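Local atomic coordinates of exonuclease VapC9 (Pyrobaculum aerophilum, PDB entry 1V8P), a protein that works as a magnesium-dependent PIN-domain exonuclease that slowly degrades single-stranded DNA, and is probably the ribonuclease toxin of a type II toxin-antitoxin system. Residues S35-L40 with R84-V89; E97-D102 with A121-S126. The protein carries 1 engineered substitution. All blocks are in the same frame, centred on the assembly; numbering follows the deposited sequence.

Interaction 1: residues S35-L40 with R84-V89; sequences SALYAL and RHLKKV
Leu86 makes the first touch from helix 79-91, sending its two methyls to two different residues of helix 34-40. Its CD2 lies 3.8 Å from Leu37 CD1, the two leucine side chains meeting at a slant. Its CD1 approaches the ring of Tyr38 obliquely, and the 4.5 Å from Leu86 CD1 to Tyr38 CE1 marks a looser, marginal contact. The Tyr38 side chain also packs on Ala67, Leu68 and Glu71 of helix 58-73, while Leu86 reaches Ala64 of that helix. One turn further along, Val89 offers CG1 to the other branch of Leu37, with Leu37 CD2 and Val89 CG1 4.1 Å apart. Within the same helix, Val89 CG2 rests 3.7 Å above the ring plane of His85, offset toward the rim. Leu37 can serve both partners because its CG stands anti to the backbone N (chi1 -176°), which carries the forked end across the gap. The side chains span a separation of 10.7 Å between the segment axes, whose N-to-C directions are 110° apart. Without any hydrogen bond across the segments, and with three of the four touching residues buried, the contact depends on hydrophobic burial and van der Waals packing.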
loop_
_atom_site.group_PDB
_atom_site.type_symbol
_atom_site.label_atom_id
_atom_site.label_comp_id
_atom_site.label_asym_id
_atom_site.label_seq_id
_atom_site.Cartn_x
_atom_site.Cartn_y
_atom_site.Cartn_z
ATOM N N SER C 35 13.181 -0.888 7.068
ATOM C CA SER C 35 13.170 0.283 7.931
ATOM C C SER C 35 14.500 0.465 8.653
ATOM O O SER C 35 14.950 1.595 8.832
ATOM C CB SER C 35 12.030 0.205 8.949
ATOM O OG SER C 35 12.386 -0.576 10.069
ATOM N N ALA C 36 15.133 -0.637 9.062
ATOM C CA ALA C 36 16.420 -0.567 9.760
ATOM C C ALA C 36 17.527 -0.198 8.787
ATOM O O ALA C 36 18.342 0.695 9.051
ATOM C CB ALA C 36 16.746 -1.899 10.406
ATOM N N LEU C 37 17.552 -0.924 7.671
ATOM C CA LEU C 37 18.527 -0.705 6.617
ATOM C C LEU C 37 18.538 0.786 6.307
ATOM O O LEU C 37 19.596 1.405 6.210
ATOM C CB LEU C 37 18.131 -1.519 5.378
ATOM C CG LEU C 37 19.009 -1.567 4.122
ATOM C CD1 LEU C 37 18.998 -0.228 3.414
ATOM C CD2 LEU C 37 20.406 -1.969 4.510
ATOM N N TYR C 38 17.350 1.363 6.178
ATOM C CA TYR C 38 17.237 2.782 5.889
ATOM C C TYR C 38 17.918 3.646 6.949
ATOM O O TYR C 38 18.597 4.603 6.621
ATOM C CB TYR C 38 15.766 3.187 5.763
ATOM C CG TYR C 38 15.469 3.965 4.502
ATOM C CD1 TYR C 38 15.501 3.341 3.252
ATOM C CD2 TYR C 38 15.173 5.327 4.554
ATOM C CE1 TYR C 38 15.244 4.057 2.083
ATOM C CE2 TYR C 38 14.913 6.051 3.396
ATOM C CZ TYR C 38 14.950 5.414 2.164
ATOM O OH TYR C 38 14.689 6.135 1.014
ATOM N N ALA C 39 17.738 3.326 8.223
ATOM C CA ALA C 39 18.379 4.121 9.272
ATOM C C ALA C 39 19.898 3.930 9.190
ATOM O O ALA C 39 20.661 4.894 9.202
ATOM C CB ALA C 39 17.865 3.701 10.654
ATOM N N LEU C 40 20.318 2.674 9.095
ATOM C CA LEU C 40 21.723 2.320 8.999
ATOM C C LEU C 40 22.451 3.029 7.857
ATOM O O LEU C 40 23.652 3.307 7.957
ATOM C CB LEU C 40 21.857 0.806 8.815
ATOM C CG LEU C 40 21.492 -0.060 10.019
ATOM C CD1 LEU C 40 21.402 -1.528 9.605
ATOM C CD2 LEU C 40 22.526 0.148 11.118
ATOM N N ARG C 84 22.313 5.742 -5.661
ATOM C CA ARG C 84 23.619 5.131 -5.848
ATOM C C ARG C 84 24.194 4.790 -4.493
ATOM O O ARG C 84 24.809 3.742 -4.313
ATOM C CB ARG C 84 24.561 6.073 -6.586
ATOM C CG ARG C 84 24.383 6.052 -8.093
ATOM C CD ARG C 84 25.310 7.063 -8.783
ATOM N NE ARG C 84 24.553 7.957 -9.663
ATOM C CZ ARG C 84 24.291 9.228 -9.380
ATOM N NH1 ARG C 84 24.737 9.754 -8.244
ATOM N NH2 ARG C 84 23.567 9.965 -10.219
ATOM N N HIS C 85 23.996 5.684 -3.537
ATOM C CA HIS C 85 24.477 5.451 -2.194
ATOM C C HIS C 85 23.737 4.246 -1.603
ATOM O O HIS C 85 24.369 3.282 -1.161
ATOM C CB HIS C 85 24.251 6.701 -1.358
ATOM C CG HIS C 85 24.508 6.512 0.104
ATOM N ND1 HIS C 85 25.709 6.057 0.598
ATOM C CD2 HIS C 85 23.717 6.732 1.181
ATOM C CE1 HIS C 85 25.650 6.003 1.917
ATOM N NE2 HIS C 85 24.450 6.410 2.295
ATOM N N LEU C 86 22.402 4.295 -1.625
ATOM C CA LEU C 86 21.561 3.219 -1.096
ATOM C C LEU C 86 21.993 1.881 -1.693
ATOM O O LEU C 86 21.947 0.843 -1.039
ATOM C CB LEU C 86 20.084 3.474 -1.449
ATOM C CG LEU C 86 18.937 2.960 -0.542
ATOM C CD1 LEU C 86 17.706 2.677 -1.393
ATOM C CD2 LEU C 86 19.325 1.687 0.201
ATOM N N LYS C 87 22.411 1.922 -2.949
ATOM C CA LYS C 87 22.848 0.727 -3.658
ATOM C C LYS C 87 24.101 0.125 -3.029
ATOM O O LYS C 87 24.169 -1.086 -2.803
ATOM C CB LYS C 87 23.116 1.075 -5.125
ATOM C CG LYS C 87 23.522 -0.091 -5.986
ATOM C CD LYS C 87 23.752 0.369 -7.403
ATOM C CE LYS C 87 24.017 -0.796 -8.336
ATOM N NZ LYS C 87 24.065 -0.300 -9.743
ATOM N N LYS C 88 25.082 0.980 -2.746
ATOM C CA LYS C 88 26.349 0.554 -2.151
ATOM C C LYS C 88 26.088 -0.028 -0.770
ATOM O O LYS C 88 26.624 -1.073 -0.409
ATOM C CB LYS C 88 27.339 1.737 -2.049
ATOM C CG LYS C 88 27.607 2.446 -3.368
ATOM C CD LYS C 88 29.087 2.719 -3.573
ATOM C CE LYS C 88 29.366 3.451 -4.884
ATOM N NZ LYS C 88 28.896 4.868 -4.812
ATOM N N VAL C 89 25.262 0.668 -0.004
ATOM C CA VAL C 89 24.891 0.219 1.328
ATOM C C VAL C 89 24.311 -1.192 1.241
ATOM O O VAL C 89 24.689 -2.064 2.008
ATOM C CB VAL C 89 23.855 1.152 1.941
ATOM C CG1 VAL C 89 23.319 0.555 3.225
ATOM C CG2 VAL C 89 24.480 2.521 2.189
#

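Interaction 2: residues E97-D102 with A121-S126; sequences EDPPLD and AYVAES
The proline-rich connection that leads from strand 94-95 into helix 101-111 packs on helix 115-127, with Pro99 and Pro100 meeting Tyr122 and Val123. Pro99 sits level with Val123, their CA atoms 6.7 Å apart, and the two side chains cross at about a right angle. Pro99 CB lies 3.9 Å from Val123 CG2; a shorter modelled approach of the proline ring to this methyl is doubtful. Pro99 CB is 4.0 Å from Tyr122 CD2. Pro100, the N-cap residue of helix 101-111, brings its CD to 3.7 Å from Tyr122 CE2. Both prolines approach the aromatic ring obliquely from the same side of its plane. In this PIN domain, Val123 also touches Leu31 of strand 30-32, so helix 115-127 packs between the central parallel sheet and the proline connection. The Tyr122 CB bond points toward the connection, and chi1 of 179°, with CG trans to N, extends the ring to both prolines. The tyrosine side chain also touches Glu103 and Val107. Ser126 OG stands 3.1 Å above the opposite face, offset toward the rim, and weakly hydrogen-bonds Tyr122 O. Pro99 packs on Tyr62 of the second subunit; that tyrosine's OH is hydrogen-bonded to Asp98 OD2.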
loop_
_atom_site.group_PDB
_atom_site.type_symbol
_atom_site.label_atom_id
_atom_site.label_comp_id
_atom_site.label_asym_id
_atom_site.label_seq_id
_atom_site.Cartn_x
_atom_site.Cartn_y
_atom_site.Cartn_z
ATOM N N GLU C 97 18.347 -16.733 1.702
ATOM C CA GLU C 97 17.440 -17.348 0.740
ATOM C C GLU C 97 16.018 -16.965 1.061
ATOM O O GLU C 97 15.701 -16.610 2.187
ATOM C CB GLU C 97 17.530 -18.875 0.796
ATOM C CG GLU C 97 18.898 -19.478 0.526
ATOM C CD GLU C 97 18.837 -21.001 0.374
ATOM O OE1 GLU C 97 18.131 -21.674 1.171
ATOM O OE2 GLU C 97 19.503 -21.530 -0.544
ATOM N N ASP C 98 15.145 -17.060 0.083
ATOM C CA ASP C 98 13.752 -16.749 0.337
ATOM C C ASP C 98 13.139 -17.840 1.201
ATOM O O ASP C 98 13.450 -19.015 1.052
ATOM C CB ASP C 98 12.981 -16.641 -0.977
ATOM C CG ASP C 98 13.531 -15.553 -1.876
ATOM O OD1 ASP C 98 13.481 -15.736 -3.106
ATOM O OD2 ASP C 98 14.011 -14.524 -1.350
ATOM N N PRO C 99 12.275 -17.449 2.140
ATOM C CA PRO C 99 11.574 -18.345 3.066
ATOM C C PRO C 99 10.459 -19.110 2.352
ATOM O O PRO C 99 10.057 -18.750 1.258
ATOM C CB PRO C 99 10.984 -17.385 4.097
ATOM C CG PRO C 99 11.858 -16.177 3.995
ATOM C CD PRO C 99 12.121 -16.042 2.543
ATOM N N PRO C 100 9.951 -20.183 2.966
ATOM C CA PRO C 100 8.866 -20.968 2.365
ATOM C C PRO C 100 7.623 -20.089 2.409
ATOM O O PRO C 100 7.293 -19.552 3.459
ATOM C CB PRO C 100 8.730 -22.154 3.319
ATOM C CG PRO C 100 10.080 -22.288 3.894
ATOM C CD PRO C 100 10.490 -20.867 4.151
ATOM N N LEU C 101 6.924 -19.924 1.298
ATOM C CA LEU C 101 5.743 -19.058 1.334
ATOM C C LEU C 101 4.728 -19.429 2.421
ATOM O O LEU C 101 4.362 -18.590 3.241
ATOM C CB LEU C 101 5.039 -19.037 -0.030
ATOM C CG LEU C 101 3.747 -18.205 -0.050
ATOM C CD1 LEU C 101 3.907 -17.056 -1.005
ATOM C CD2 LEU C 101 2.556 -19.069 -0.463
ATOM N N ASP C 102 4.282 -20.684 2.427
ATOM C CA ASP C 102 3.287 -21.170 3.390
ATOM C C ASP C 102 3.606 -20.912 4.871
ATOM O O ASP C 102 2.726 -20.518 5.637
ATOM C CB ASP C 102 3.010 -22.663 3.137
ATOM C CG ASP C 102 4.242 -23.539 3.325
ATOM O OD1 ASP C 102 5.368 -23.125 2.955
ATOM O OD2 ASP C 102 4.072 -24.663 3.831
ATOM N N ALA C 121 10.066 -11.844 10.463
ATOM C CA ALA C 121 9.876 -12.519 11.735
ATOM C C ALA C 121 10.216 -14.004 11.594
ATOM O O ALA C 121 10.947 -14.568 12.411
ATOM C CB ALA C 121 8.418 -12.345 12.206
ATOM N N TYR C 122 9.690 -14.628 10.543
ATOM C CA TYR C 122 9.935 -16.041 10.310
ATOM C C TYR C 122 11.407 -16.402 10.098
ATOM O O TYR C 122 11.899 -17.358 10.685
ATOM C CB TYR C 122 9.126 -16.529 9.113
ATOM C CG TYR C 122 9.351 -17.989 8.810
ATOM C CD1 TYR C 122 8.647 -18.992 9.498
ATOM C CD2 TYR C 122 10.327 -18.377 7.897
ATOM C CE1 TYR C 122 8.927 -20.346 9.276
ATOM C CE2 TYR C 122 10.615 -19.718 7.672
ATOM C CZ TYR C 122 9.920 -20.696 8.358
ATOM O OH TYR C 122 10.246 -22.015 8.112
ATOM N N VAL C 123 12.107 -15.643 9.268
ATOM C CA VAL C 123 13.508 -15.927 8.981
ATOM C C VAL C 123 14.392 -15.716 10.179
ATOM O O VAL C 123 15.297 -16.513 10.435
ATOM C CB VAL C 123 14.042 -15.056 7.832
ATOM C CG1 VAL C 123 15.550 -15.287 7.638
ATOM C CG2 VAL C 123 13.289 -15.382 6.578
ATOM N N ALA C 124 14.141 -14.642 10.914
ATOM C CA ALA C 124 14.952 -14.359 12.091
ATOM C C ALA C 124 14.787 -15.478 13.128
ATOM O O ALA C 124 15.771 -16.077 13.574
ATOM C CB ALA C 124 14.555 -13.021 12.685
ATOM N N GLU C 125 13.540 -15.768 13.488
ATOM C CA GLU C 125 13.252 -16.806 14.466
ATOM C C GLU C 125 13.613 -18.224 14.010
ATOM O O GLU C 125 14.054 -19.041 14.824
ATOM C CB GLU C 125 11.776 -16.734 14.893
ATOM C CG GLU C 125 11.513 -15.687 15.982
ATOM C CD GLU C 125 10.031 -15.511 16.331
ATOM O OE1 GLU C 125 9.278 -16.516 16.332
ATOM O OE2 GLU C 125 9.619 -14.362 16.622
ATOM N N SER C 126 13.452 -18.508 12.718
ATOM C CA SER C 126 13.766 -19.830 12.179
ATOM C C SER C 126 15.243 -20.102 12.141
ATOM O O SER C 126 15.665 -21.250 12.221
ATOM C CB SER C 126 13.235 -19.981 10.759
ATOM O OG SER C 126 11.864 -20.284 10.774
#

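Interaction 1 and interaction 2 lie on opposite sides of the chain's centre. Their own centres are 22 Å apart and their nearest atoms about 12 Å, so they do not touch. Both fall within the PIN domain and lie near predicted magnesium ligands: the side chain of Leu37 is about 6 Å from that of Asp33, and the side chain of Val123 about 10 Å from that of the same aspartate. The second subunit relates them more directly. Leu86 of interaction 1 packs on Leu101 of the second subunit, and Lys87 on its Pro100, a residue that takes part in that copy's interaction 2. A long, weak ion pair from Lys87 NZ to OD1 of Asp102 of the second subunit adds to this junction.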